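Local coordinates for putative uncharacterized protein (Cyanothece, PDB 3CSX) that is of unknown function but is a metal-binding protein associated with nitrogen fixation in a cyanobacterium, at residues V53-A56 with E57-E61. Numbering follows the deposited sequence.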
# COMPACT_ATOMS: atom_id res chain seq x y z
N VAL B 53 9.84 -9.68 -18.50
CA VAL B 53 8.51 -9.34 -18.00
C VAL B 53 8.15 -10.20 -16.81
O VAL B 53 7.67 -9.70 -15.81
CB VAL B 53 7.42 -9.39 -19.10
CG1 VAL B 53 6.02 -9.10 -18.51
CG2 VAL B 53 7.75 -8.41 -20.20
N GLU B 54 8.42 -11.50 -16.91
CA GLU B 54 8.15 -12.42 -15.82
C GLU B 54 8.87 -12.04 -14.55
O GLU B 54 8.27 -11.99 -13.46
CB GLU B 54 8.57 -13.84 -16.22
CG GLU B 54 7.95 -14.89 -15.38
CD GLU B 54 7.93 -16.25 -16.07
OE1 GLU B 54 8.97 -16.66 -16.63
OE2 GLU B 54 6.86 -16.89 -16.06
N THR B 55 10.16 -11.77 -14.68
CA THR B 55 10.97 -11.40 -13.55
C THR B 55 10.50 -10.09 -12.93
O THR B 55 10.38 -10.02 -11.73
CB THR B 55 12.48 -11.35 -13.91
OG1 THR B 55 12.90 -12.63 -14.45
CG2 THR B 55 13.32 -11.03 -12.70
N ALA B 56 10.23 -9.08 -13.75
CA ALA B 56 9.66 -7.81 -13.26
C ALA B 56 8.29 -7.97 -12.55
O ALA B 56 8.05 -7.38 -11.54
CB ALA B 56 9.54 -6.82 -14.39
N GLU B 57 7.42 -8.80 -13.11
CA GLU B 57 6.13 -9.04 -12.44
C GLU B 57 6.31 -9.63 -11.06
O GLU B 57 5.67 -9.20 -10.14
CB GLU B 57 5.20 -9.92 -13.32
CG GLU B 57 3.88 -10.38 -12.63
CD GLU B 57 2.97 -9.24 -12.24
OE1 GLU B 57 3.04 -8.17 -12.87
OE2 GLU B 57 2.15 -9.42 -11.30
N LYS B 58 7.17 -10.65 -10.92
CA LYS B 58 7.42 -11.33 -9.66
C LYS B 58 7.95 -10.33 -8.62
O LYS B 58 7.53 -10.27 -7.45
CB LYS B 58 8.47 -12.41 -9.98
CG LYS B 58 8.62 -13.61 -9.04
CD LYS B 58 9.20 -14.79 -9.89
CE LYS B 58 10.58 -14.43 -10.54
NZ LYS B 58 10.85 -14.79 -12.00
N THR B 59 8.90 -9.51 -9.08
CA THR B 59 9.49 -8.48 -8.26
C THR B 59 8.43 -7.46 -7.84
O THR B 59 8.34 -7.08 -6.67
CB THR B 59 10.64 -7.80 -9.02
OG1 THR B 59 11.60 -8.79 -9.36
CG2 THR B 59 11.31 -6.73 -8.11
N TYR B 60 7.61 -7.04 -8.78
CA TYR B 60 6.56 -6.05 -8.49
C TYR B 60 5.63 -6.54 -7.38
O TYR B 60 5.32 -5.82 -6.44
CB TYR B 60 5.77 -5.71 -9.75
CG TYR B 60 4.49 -5.01 -9.41
CD1 TYR B 60 4.49 -3.67 -9.03
CD2 TYR B 60 3.27 -5.71 -9.44
CE1 TYR B 60 3.31 -3.03 -8.69
CE2 TYR B 60 2.10 -5.10 -9.10
CZ TYR B 60 2.12 -3.75 -8.74
OH TYR B 60 0.93 -3.13 -8.38
N GLU B 61 5.20 -7.81 -7.49
CA GLU B 61 4.24 -8.33 -6.57
C GLU B 61 4.72 -8.37 -5.15
O GLU B 61 3.98 -8.02 -4.24
CB GLU B 61 3.78 -9.72 -7.05
CG GLU B 61 3.00 -9.62 -8.36
CD GLU B 61 1.78 -8.69 -8.31
OE1 GLU B 61 1.25 -8.39 -7.21
OE2 GLU B 61 1.33 -8.27 -9.41
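Two successive turns near the start of helix 52-77, the second helix of this Rop-like alpha-helical hairpin, meet through Thr-55 and Thr-59, one helical turn apart on the side that faces helix 14-44. Four i to i+4 backbone bonds carry the helix through: Glu-57 N to Val-53 O, Lys-58 N to Glu-54 O, Thr-59 N to Thr-55 O and Tyr-60 N to Ala-56 O, the last at 2.8 Å. Thr-55 O takes a further bond, from the hydroxyl of Thr-59, with OG1 2.9 Å from that oxygen. The backbone N and the hydroxyl of Thr-59 approach opposite faces of the carbonyl plane, N tilted 20° from it and OG1 rising 36° out of it, well off the in-plane direction. With chi1 at -59°, Thr-59 turns OG1 back toward the preceding turn and sets CG2 anti to its own backbone N. Thr-55 repeats the same rotamer one turn earlier, and its OG1 is hydrogen-bonded to Asn-51 O. Lys-58 folds back across Thr-55, bent at chi3 and chi4, which brings NZ to 3.7 Å from Thr-55 CA and 3.9 Å from Thr-55 OG1. Lys-58 NZ remains 5.3 Å from Glu-54 OE1, too far for a salt bridge, though the opposite charges may attract weakly. Thr-55 also packs on Leu-38 and Leu-41 of helix 14-44, while Thr-59 and Lys-58 touch Met-34, and Tyr-60 packs on Asp-40 of the second subunit. Because Thr-59 is buried, bonding its hydroxyl to a carbonyl of its own helix satisfies that polar group internally and fixes its rotation, which probably lets a polar side chain sit against Met-34 of helix 14-44.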